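Local coordinates for extracellular ligand-binding receptor (Rhodopseudomonas palustris, PDB 4DQD), which probably serves as the periplasmic solute-binding component of an ABC transporter that takes up aromatic acids related to lignin breakdown, here holding 3-phenylpyruvic acid, at residues V195-A200 and I220-G225; Y148-Y153 and T168-Y173; A98-V103 and V117-I122. One frame throughout, in Å; residues are numbered along the deposited sequence.

Interaction 1. Residues V195-A200 and I220-G225. With PPY (3-phenylpyruvic acid), chain B.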
loop_
_atom_site.group_PDB
_atom_site.type_symbol
_atom_site.label_atom_id
_atom_site.label_comp_id
_atom_site.label_asym_id
_atom_site.label_seq_id
_atom_site.Cartn_x
_atom_site.Cartn_y
_atom_site.Cartn_z
ATOM N N VAL A 195 -1.192 -1.506 -22.411
ATOM C CA VAL A 195 -1.672 -0.341 -21.676
ATOM C C VAL A 195 -1.350 -0.500 -20.205
ATOM O O VAL A 195 -1.534 -1.575 -19.637
ATOM C CB VAL A 195 -3.188 -0.125 -21.855
ATOM C CG1 VAL A 195 -3.651 1.088 -21.040
ATOM C CG2 VAL A 195 -3.517 0.074 -23.331
ATOM N N PHE A 196 -0.859 0.574 -19.592
ATOM C CA PHE A 196 -0.616 0.597 -18.166
ATOM C C PHE A 196 -1.734 1.350 -17.464
ATOM O O PHE A 196 -2.121 2.432 -17.904
ATOM C CB PHE A 196 0.707 1.281 -17.850
ATOM C CG PHE A 196 1.157 1.052 -16.445
ATOM C CD1 PHE A 196 1.965 -0.031 -16.140
ATOM C CD2 PHE A 196 0.738 1.890 -15.422
ATOM C CE1 PHE A 196 2.361 -0.268 -14.837
ATOM C CE2 PHE A 196 1.140 1.659 -14.113
ATOM C CZ PHE A 196 1.954 0.574 -13.827
ATOM N N ILE A 197 -2.250 0.762 -16.389
ATOM C CA ILE A 197 -3.273 1.398 -15.555
ATOM C C ILE A 197 -2.733 1.604 -14.141
ATOM O O ILE A 197 -2.278 0.653 -13.506
ATOM C CB ILE A 197 -4.543 0.518 -15.482
ATOM C CG1 ILE A 197 -5.091 0.239 -16.885
ATOM C CG2 ILE A 197 -5.612 1.152 -14.570
ATOM C CD1 ILE A 197 -6.200 -0.824 -16.920
ATOM N N ALA A 198 -2.779 2.846 -13.658
ATOM C CA ALA A 198 -2.316 3.172 -12.315
ATOM C C ALA A 198 -3.529 3.508 -11.461
ATOM O O ALA A 198 -3.998 4.648 -11.443
ATOM C CB ALA A 198 -1.337 4.350 -12.352
ATOM N N SER A 199 -4.023 2.497 -10.756
ATOM C CA SER A 199 -5.260 2.614 -9.997
ATOM C C SER A 199 -5.186 1.727 -8.747
ATOM O O SER A 199 -4.170 1.069 -8.497
ATOM C CB SER A 199 -6.445 2.217 -10.892
ATOM O OG SER A 199 -7.689 2.359 -10.213
ATOM N N ALA A 200 -6.247 1.723 -7.944
ATOM C CA ALA A 200 -6.251 0.923 -6.719
ATOM C C ALA A 200 -7.672 0.618 -6.306
ATOM O O ALA A 200 -8.581 1.432 -6.537
ATOM C CB ALA A 200 -5.535 1.661 -5.581
ATOM N N ILE A 220 -2.365 -5.852 -20.617
ATOM C CA ILE A 220 -2.736 -4.786 -19.688
ATOM C C ILE A 220 -1.984 -4.975 -18.382
ATOM O O ILE A 220 -1.950 -6.067 -17.813
ATOM C CB ILE A 220 -4.265 -4.720 -19.461
ATOM C CG1 ILE A 220 -4.961 -4.318 -20.761
ATOM C CG2 ILE A 220 -4.614 -3.747 -18.332
ATOM C CD1 ILE A 220 -6.478 -4.380 -20.706
ATOM N N TYR A 221 -1.334 -3.911 -17.938
ATOM C CA TYR A 221 -0.570 -3.927 -16.705
ATOM C C TYR A 221 -1.264 -3.071 -15.672
ATOM O O TYR A 221 -1.811 -2.027 -16.005
ATOM C CB TYR A 221 0.844 -3.423 -16.972
ATOM C CG TYR A 221 1.542 -4.342 -17.926
ATOM C CD1 TYR A 221 2.077 -5.546 -17.477
ATOM C CD2 TYR A 221 1.622 -4.052 -19.282
ATOM C CE1 TYR A 221 2.691 -6.428 -18.353
ATOM C CE2 TYR A 221 2.246 -4.934 -20.165
ATOM C CZ TYR A 221 2.772 -6.117 -19.688
ATOM O OH TYR A 221 3.385 -7.010 -20.541
ATOM N N GLN A 222 -1.269 -3.540 -14.429
ATOM C CA GLN A 222 -1.822 -2.769 -13.322
ATOM C C GLN A 222 -0.740 -2.536 -12.260
ATOM O O GLN A 222 0.458 -2.662 -12.545
ATOM C CB GLN A 222 -3.056 -3.486 -12.742
ATOM C CG GLN A 222 -4.264 -3.557 -13.714
ATOM C CD GLN A 222 -5.382 -2.582 -13.360
ATOM O OE1 GLN A 222 -5.184 -1.627 -12.615
ATOM N NE2 GLN A 222 -6.569 -2.822 -13.918
ATOM N N THR A 223 -1.172 -2.189 -11.046
ATOM C CA THR A 223 -0.277 -1.946 -9.910
ATOM C C THR A 223 -0.717 -2.769 -8.714
ATOM O O THR A 223 -1.788 -3.388 -8.732
ATOM C CB THR A 223 -0.333 -0.480 -9.450
ATOM O OG1 THR A 223 -1.634 -0.192 -8.912
ATOM C CG2 THR A 223 -0.031 0.465 -10.617
ATOM N N HIS A 224 0.102 -2.767 -7.663
ATOM C CA HIS A 224 -0.255 -3.489 -6.442
ATOM C C HIS A 224 -1.497 -2.947 -5.724
ATOM O O HIS A 224 -1.968 -3.545 -4.763
ATOM C CB HIS A 224 0.942 -3.617 -5.487
ATOM C CG HIS A 224 1.532 -2.307 -5.058
ATOM N ND1 HIS A 224 2.536 -2.231 -4.113
ATOM C CD2 HIS A 224 1.272 -1.031 -5.433
ATOM C CE1 HIS A 224 2.862 -0.965 -3.919
ATOM N NE2 HIS A 224 2.109 -0.214 -4.707
ATOM N N GLY A 225 -2.050 -1.838 -6.211
ATOM C CA GLY A 225 -3.342 -1.384 -5.732
ATOM C C GLY A 225 -4.476 -2.343 -6.065
ATOM O O GLY A 225 -5.561 -2.222 -5.499
HETATM C C1 PPY B . -3.693 4.951 -3.194
HETATM O O1 PPY B . -4.690 4.475 -3.804
HETATM O O2 PPY B . -3.515 6.153 -2.995
HETATM C C2 PPY B . -2.656 4.042 -2.727
HETATM O O3 PPY B . -1.732 4.498 -2.044
HETATM C C3 PPY B . -2.898 2.659 -3.205
HETATM C "C1'" PPY B . -2.153 1.576 -2.531
HETATM C "C2'" PPY B . -1.566 0.589 -3.277
HETATM C "C3'" PPY B . -0.819 -0.515 -2.614
HETATM C "C4'" PPY B . -0.733 -0.557 -1.247
HETATM C "C5'" PPY B . -1.394 0.514 -0.449
HETATM C "C6'" PPY B . -2.071 1.529 -1.050
HETATM O O HOH W 1 -3.331 -0.274 -11.241
#

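Interaction 2. Residues Y148-Y153 and T168-Y173. With PPY (3-phenylpyruvic acid), chain B.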
loop_
_atom_site.group_PDB
_atom_site.type_symbol
_atom_site.label_atom_id
_atom_site.label_comp_id
_atom_site.label_asym_id
_atom_site.label_seq_id
_atom_site.Cartn_x
_atom_site.Cartn_y
_atom_site.Cartn_z
ATOM N N TYR A 148 -0.989 9.265 -6.220
ATOM C CA TYR A 148 -0.727 7.841 -6.434
ATOM C C TYR A 148 -0.535 7.565 -7.917
ATOM O O TYR A 148 0.477 7.009 -8.327
ATOM C CB TYR A 148 -1.856 6.970 -5.884
ATOM C CG TYR A 148 -1.646 5.499 -6.164
ATOM C CD1 TYR A 148 -0.721 4.766 -5.425
ATOM C CD2 TYR A 148 -2.378 4.844 -7.143
ATOM C CE1 TYR A 148 -0.514 3.417 -5.669
ATOM C CE2 TYR A 148 -2.171 3.477 -7.407
ATOM C CZ TYR A 148 -1.244 2.777 -6.641
ATOM O OH TYR A 148 -1.024 1.432 -6.861
ATOM N N GLY A 149 -1.506 7.972 -8.731
ATOM C CA GLY A 149 -1.387 7.754 -10.163
ATOM C C GLY A 149 -0.168 8.449 -10.736
ATOM O O GLY A 149 0.602 7.866 -11.497
ATOM N N GLU A 150 0.015 9.704 -10.360
ATOM C CA GLU A 150 1.100 10.487 -10.931
ATOM C C GLU A 150 2.485 9.958 -10.550
ATOM O O GLU A 150 3.445 10.135 -11.304
ATOM C CB GLU A 150 0.931 11.972 -10.602
ATOM C CG GLU A 150 -0.251 12.599 -11.354
ATOM C CD GLU A 150 -0.061 12.531 -12.863
ATOM O OE1 GLU A 150 0.883 13.173 -13.369
ATOM O OE2 GLU A 150 -0.838 11.820 -13.537
ATOM N N GLY A 151 2.591 9.294 -9.401
ATOM C CA GLY A 151 3.835 8.625 -9.035
ATOM C C GLY A 151 4.229 7.540 -10.026
ATOM O O GLY A 151 5.414 7.365 -10.345
ATOM N N TYR A 152 3.243 6.800 -10.527
ATOM C CA TYR A 152 3.508 5.824 -11.576
ATOM C C TYR A 152 3.828 6.500 -12.884
ATOM O O TYR A 152 4.797 6.140 -13.554
ATOM C CB TYR A 152 2.354 4.830 -11.738
ATOM C CG TYR A 152 2.485 3.749 -10.709
ATOM C CD1 TYR A 152 3.296 2.648 -10.945
ATOM C CD2 TYR A 152 1.861 3.863 -9.470
ATOM C CE1 TYR A 152 3.455 1.667 -9.988
ATOM C CE2 TYR A 152 2.021 2.885 -8.495
ATOM C CZ TYR A 152 2.823 1.794 -8.763
ATOM O OH TYR A 152 3.002 0.828 -7.800
ATOM N N TYR A 153 3.019 7.482 -13.265
ATOM C CA TYR A 153 3.260 8.128 -14.542
ATOM C C TYR A 153 4.660 8.713 -14.635
ATOM O O TYR A 153 5.366 8.498 -15.622
ATOM C CB TYR A 153 2.230 9.214 -14.852
ATOM C CG TYR A 153 2.501 9.828 -16.197
ATOM C CD1 TYR A 153 2.131 9.173 -17.360
ATOM C CD2 TYR A 153 3.169 11.039 -16.305
ATOM C CE1 TYR A 153 2.395 9.724 -18.605
ATOM C CE2 TYR A 153 3.439 11.595 -17.538
ATOM C CZ TYR A 153 3.049 10.936 -18.682
ATOM O OH TYR A 153 3.322 11.498 -19.913
ATOM N N THR A 168 2.205 6.449 -24.883
ATOM C CA THR A 168 1.462 7.098 -25.967
ATOM C C THR A 168 0.452 8.115 -25.476
ATOM O O THR A 168 -0.016 8.951 -26.263
ATOM C CB THR A 168 0.691 6.096 -26.845
ATOM O OG1 THR A 168 -0.385 5.524 -26.083
ATOM C CG2 THR A 168 1.619 5.017 -27.363
ATOM N N THR A 169 0.102 8.036 -24.197
ATOM C CA THR A 169 -0.902 8.921 -23.625
ATOM C C THR A 169 -0.587 9.236 -22.173
ATOM O O THR A 169 0.275 8.604 -21.544
ATOM C CB THR A 169 -2.316 8.277 -23.629
ATOM O OG1 THR A 169 -2.260 6.997 -22.989
ATOM C CG2 THR A 169 -2.851 8.104 -25.035
ATOM N N HIS A 170 -1.318 10.212 -21.643
ATOM C CA HIS A 170 -1.328 10.495 -20.218
ATOM C C HIS A 170 -2.767 10.806 -19.836
ATOM O O HIS A 170 -3.116 11.955 -19.569
ATOM C CB HIS A 170 -0.418 11.675 -19.890
ATOM C CG HIS A 170 -0.314 11.968 -18.425
ATOM N ND1 HIS A 170 0.332 13.083 -17.934
ATOM C CD2 HIS A 170 -0.774 11.293 -17.343
ATOM C CE1 HIS A 170 0.266 13.084 -16.614
ATOM N NE2 HIS A 170 -0.406 12.012 -16.230
ATOM N N GLU A 171 -3.611 9.778 -19.848
ATOM C CA GLU A 171 -5.014 9.939 -19.465
ATOM C C GLU A 171 -5.184 9.738 -17.964
ATOM O O GLU A 171 -4.441 8.981 -17.329
ATOM C CB GLU A 171 -5.882 8.948 -20.242
ATOM C CG GLU A 171 -5.849 9.171 -21.752
ATOM C CD GLU A 171 -6.407 10.530 -22.154
ATOM O OE1 GLU A 171 -7.519 10.874 -21.702
ATOM O OE2 GLU A 171 -5.738 11.254 -22.923
ATOM N N VAL A 172 -6.150 10.446 -17.386
ATOM C CA VAL A 172 -6.400 10.326 -15.959
ATOM C C VAL A 172 -7.889 10.211 -15.699
ATOM O O VAL A 172 -8.709 10.579 -16.547
ATOM C CB VAL A 172 -5.828 11.531 -15.166
ATOM C CG1 VAL A 172 -4.305 11.610 -15.354
ATOM C CG2 VAL A 172 -6.493 12.832 -15.603
ATOM N N TYR A 173 -8.233 9.664 -14.537
ATOM C CA TYR A 173 -9.609 9.721 -14.052
ATOM C C TYR A 173 -9.646 9.880 -12.549
ATOM O O TYR A 173 -8.650 9.630 -11.878
ATOM C CB TYR A 173 -10.422 8.502 -14.495
ATOM C CG TYR A 173 -10.089 7.155 -13.863
ATOM C CD1 TYR A 173 -11.051 6.466 -13.127
ATOM C CD2 TYR A 173 -8.852 6.542 -14.063
ATOM C CE1 TYR A 173 -10.784 5.216 -12.579
ATOM C CE2 TYR A 173 -8.576 5.281 -13.518
ATOM C CZ TYR A 173 -9.551 4.629 -12.779
ATOM O OH TYR A 173 -9.297 3.377 -12.247
HETATM C C1 PPY B . -3.693 4.951 -3.194
HETATM O O1 PPY B . -4.690 4.475 -3.804
HETATM O O2 PPY B . -3.515 6.153 -2.995
HETATM C C2 PPY B . -2.656 4.042 -2.727
HETATM O O3 PPY B . -1.732 4.498 -2.044
HETATM C C3 PPY B . -2.898 2.659 -3.205
HETATM C "C1'" PPY B . -2.153 1.576 -2.531
HETATM C "C2'" PPY B . -1.566 0.589 -3.277
HETATM C "C3'" PPY B . -0.819 -0.515 -2.614
HETATM C "C4'" PPY B . -0.733 -0.557 -1.247
HETATM C "C5'" PPY B . -1.394 0.514 -0.449
HETATM C "C6'" PPY B . -2.071 1.529 -1.050
HETATM O O HOH W 2 2.211 14.434 -19.442
#

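Interaction 3. Residues A98-V103 and V117-I122. With PPY (3-phenylpyruvic acid), chain B.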
loop_
_atom_site.group_PDB
_atom_site.type_symbol
_atom_site.label_atom_id
_atom_site.label_comp_id
_atom_site.label_asym_id
_atom_site.label_seq_id
_atom_site.Cartn_x
_atom_site.Cartn_y
_atom_site.Cartn_z
ATOM N N ALA A 98 0.824 3.986 -0.478
ATOM C CA ALA A 98 1.919 3.445 -1.299
ATOM C C ALA A 98 2.886 4.447 -1.930
ATOM O O ALA A 98 4.028 4.090 -2.222
ATOM C CB ALA A 98 1.348 2.539 -2.395
ATOM N N ALA A 99 2.444 5.677 -2.178
ATOM C CA ALA A 99 3.282 6.586 -2.962
ATOM C C ALA A 99 4.591 6.947 -2.265
ATOM O O ALA A 99 4.623 7.173 -1.052
ATOM C CB ALA A 99 2.510 7.843 -3.351
ATOM N N ALA A 100 5.664 7.028 -3.046
ATOM C CA ALA A 100 6.984 7.296 -2.488
ATOM C C ALA A 100 7.029 8.626 -1.743
ATOM O O ALA A 100 7.723 8.752 -0.732
ATOM C CB ALA A 100 8.044 7.275 -3.594
ATOM N N ILE A 101 6.279 9.609 -2.236
ATOM C CA ILE A 101 6.297 10.947 -1.649
ATOM C C ILE A 101 5.861 10.945 -0.186
ATOM O O ILE A 101 6.108 11.905 0.536
ATOM C CB ILE A 101 5.405 11.923 -2.464
ATOM C CG1 ILE A 101 5.668 13.369 -2.041
ATOM C CG2 ILE A 101 3.935 11.553 -2.329
ATOM C CD1 ILE A 101 7.082 13.805 -2.304
ATOM N N LEU A 102 5.230 9.866 0.271
ATOM C CA LEU A 102 4.794 9.814 1.665
ATOM C C LEU A 102 5.968 9.789 2.649
ATOM O O LEU A 102 5.831 10.223 3.802
ATOM C CB LEU A 102 3.884 8.610 1.899
ATOM C CG LEU A 102 2.542 8.682 1.153
ATOM C CD1 LEU A 102 1.800 7.353 1.314
ATOM C CD2 LEU A 102 1.665 9.852 1.620
ATOM N N VAL A 103 7.114 9.275 2.203
ATOM C CA VAL A 103 8.284 9.196 3.086
ATOM C C VAL A 103 9.606 9.598 2.446
ATOM O O VAL A 103 10.614 9.675 3.149
ATOM C CB VAL A 103 8.506 7.777 3.682
ATOM C CG1 VAL A 103 7.353 7.380 4.591
ATOM C CG2 VAL A 103 8.756 6.755 2.565
ATOM N N VAL A 117 4.364 -0.421 2.998
ATOM C CA VAL A 117 4.121 -0.777 1.599
ATOM C C VAL A 117 5.317 -0.304 0.776
ATOM O O VAL A 117 5.756 0.825 0.931
ATOM C CB VAL A 117 2.855 -0.098 1.052
ATOM C CG1 VAL A 117 2.725 -0.359 -0.462
ATOM C CG2 VAL A 117 1.622 -0.602 1.807
ATOM N N PRO A 118 5.871 -1.169 -0.080
ATOM C CA PRO A 118 7.043 -0.676 -0.817
ATOM C C PRO A 118 6.730 0.551 -1.670
ATOM O O PRO A 118 5.661 0.641 -2.286
ATOM C CB PRO A 118 7.413 -1.869 -1.717
ATOM C CG PRO A 118 6.915 -3.070 -0.939
ATOM C CD PRO A 118 5.616 -2.600 -0.329
ATOM N N ASN A 119 7.672 1.486 -1.705
ATOM C CA ASN A 119 7.505 2.705 -2.511
ATOM C C ASN A 119 7.162 2.414 -3.969
ATOM O O ASN A 119 7.769 1.556 -4.618
ATOM C CB ASN A 119 8.762 3.569 -2.460
ATOM C CG ASN A 119 8.946 4.283 -1.125
ATOM O OD1 ASN A 119 8.035 4.359 -0.291
ATOM N ND2 ASN A 119 10.129 4.839 -0.935
ATOM N N ASP A 120 6.203 3.164 -4.499
ATOM C CA ASP A 120 5.748 2.939 -5.864
ATOM C C ASP A 120 6.828 3.118 -6.927
ATOM O O ASP A 120 6.724 2.526 -8.003
ATOM C CB ASP A 120 4.547 3.830 -6.202
ATOM C CG ASP A 120 3.273 3.353 -5.542
ATOM O OD1 ASP A 120 3.057 2.126 -5.501
ATOM O OD2 ASP A 120 2.486 4.199 -5.086
ATOM N N ASP A 121 7.846 3.930 -6.658
ATOM C CA ASP A 121 8.899 4.076 -7.664
ATOM C C ASP A 121 9.675 2.778 -7.875
ATOM O O ASP A 121 10.074 2.466 -9.007
ATOM C CB ASP A 121 9.818 5.285 -7.401
ATOM C CG ASP A 121 10.516 5.236 -6.051
ATOM O OD1 ASP A 121 10.078 4.496 -5.154
ATOM O OD2 ASP A 121 11.515 5.967 -5.883
ATOM N N ILE A 122 9.865 2.010 -6.804
ATOM C CA ILE A 122 10.487 0.694 -6.913
ATOM C C ILE A 122 9.624 -0.206 -7.785
ATOM O O ILE A 122 10.132 -0.901 -8.665
ATOM C CB ILE A 122 10.681 0.034 -5.533
ATOM C CG1 ILE A 122 11.503 0.949 -4.628
ATOM C CG2 ILE A 122 11.337 -1.347 -5.683
ATOM C CD1 ILE A 122 11.514 0.511 -3.165
HETATM C C1 PPY B . -3.693 4.951 -3.194
HETATM O O1 PPY B . -4.690 4.475 -3.804
HETATM O O2 PPY B . -3.515 6.153 -2.995
HETATM C C2 PPY B . -2.656 4.042 -2.727
HETATM O O3 PPY B . -1.732 4.498 -2.044
HETATM C C3 PPY B . -2.898 2.659 -3.205
HETATM C "C1'" PPY B . -2.153 1.576 -2.531
HETATM C "C2'" PPY B . -1.566 0.589 -3.277
HETATM C "C3'" PPY B . -0.819 -0.515 -2.614
HETATM C "C4'" PPY B . -0.733 -0.557 -1.247
HETATM C "C5'" PPY B . -1.394 0.514 -0.449
HETATM C "C6'" PPY B . -2.071 1.529 -1.050
#

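Interaction 1. Residues V195-A200 and I220-G225
Val195 and Tyr221 pair in two parallel strands: Tyr221 N donates to Val195 O at 2.9 Å, almost straight at 174°, and Tyr221 O in turn accepts from Ile197 N at 2.8 Å. Around Ala198 the backbones draw apart, and a water bridges them before they close again at Ala200 and Gly225. It probably donates to Ile197 O and to Gln222 OE1, the latter at 2.7 Å, though other acceptors nearby may compete for its two protons, and it accepts from Ser199 N at 2.9 Å. Thr223 OG1 is a fourth neighbour of this water. The same hydroxyl accepts from Gly225 N in an ST turn (3.2 Å) and is also bonded to Tyr148 OH, so several partners fix its rotation. The water's grip on OE1 leaves the amide nitrogen of Gln222 to Gln208 and Ala204 O, while Ser199 OG is bonded to Tyr173 OH.

Apolar groups line this polar seam. The bent chain of Gln222 (chi2 -105°) lays its amide across Ile197, whose CD1 also meets Ile220 CG2 at 3.6 Å. Among the residues on the other side of the sheet, Phe196 CZ reaches Thr223 CG2 at 3.8 Å. At the ends of the segments the ligand appears: Ala200 CB touches its carboxylate, and the His224 ring lies with one face over C3' of its phenyl group, CD2 being 3.5 Å away. Strand 194-198, helix 205-213 and strand 219-221 form a beta-alpha-beta unit of a periplasmic-binding-protein lobe, in which the loops following the strands contribute Ala200, His224 and Gly225 to the ligand pocket.

Interaction 2. Residues Y148-Y153 and T168-Y173
Helix 147-163 lies over the edge strand 166-173, and the two backbones come closest at Tyr153 and His170, whose CA atoms are 7.7 Å apart. Both belong to the beta-alpha-beta unit that runs from strand 138-144 through this helix into strand 166-173, on the rim of a parallel sheet in the periplasmic-binding-protein fold.

The contact centres on the imidazole of His170, which Tyr153 and Glu150 grip in different ways. With CG anti to the backbone N (chi1 -179°), Tyr153 brings its phenol ring flat against one face of the imidazole. The planes are 5° apart and the centroids are separated by 3.5 Å, a face-to-face stack in which CE2 and CZ lie by ND1, and CE1 lies by CG. The edge of the phenol faces Thr169, with CE1 3.8 Å from Thr169 O, a buried carbonyl that has no polar partner in the model. Tyr141 packs edge-to-face with the tyrosine, joining the pair to the neighbouring strand.

Glu150 comes instead to the imidazole edge, its chain bent at chi2 to bring the carboxylate there, with its plane 22° from that of the ring. His170 NE2 donates to OE2 at 2.7 Å; OE2 accepts through its syn lone pair and lies close to the plane of the imidazole. The carboxylate would probably stabilise positive charge on the imidazole. The other oxygen, OE1, is hydrogen-bonded to a tetraethylene glycol, probably from the crystallisation liquor. Val172 CG1 lies beside OE2. On the far side of the imidazole from Glu150, a water lies 2.8 Å from His170 ND1 and 3.2 Å from Tyr153 OH, bridging the stacked pair.

Interaction 3. Residues A98-V103 and V117-I122
Asp120, in the first turn of helix 120-133, meets Ala98 through both backbone and side chain. Its N donates to Ala98 O at 3.3 Å, a bent bond (137°) with the donor tilted from the carbonyl plane. CB follows, 4.0 Å from the same oxygen. With CG anti to the carbonyl carbon (chi1 -74°), the carboxylate turns back over Ala98, and CG lies 3.5 Å from Ala98 O. OD1 packs on Ala98 CB at 3.6 Å and receives bonds from outside, with Tyr152 OH and His224 NE2 as partners. OD2 rests against Ala98 C at 3.2 Å without bonding to Ala99 N, which is held by Thr76 OG1. With an alanine in place of Asp120, Tyr152 OH and His224 NE2 would probably lose their shared acceptor, and Ala98 a packing partner. Ala98 O and Asn119 OD1 also both bond to Lys115 NZ, tying the segments together further.

Ala98 N donates to the ligand's keto oxygen O3 at 3.0 Å, while Val117 CG1 packs on Ala98 CB and on phenyl C4' (3.6 Å). The arrangement is characteristic of the cleft between the lobes of a periplasmic binding protein, with the ligand held where they meet.

From the N terminus, interaction 3 closes first: the chain leaves strand 93-95, passes through 98-103 and strand 113-115, and returns at 117-122 as it enters helix 120-133. Interaction 2 follows, closing the path from helix 147-163 to strand 166-173, and interaction 1 then closes the next unit, from strand 194-198 through helix 205-213 to strand 219-221. The three loops come in series, none nested or crossed. Interactions 1 and 2 reach the same four-stranded parallel sheet and meet through Thr223 and Tyr148, and through Ser199 and Tyr173. Asp120 links interaction 3 to both, through Tyr152 and His224; segments of all three touch the bound phenylpyruvate, interaction 2 only through Tyr148.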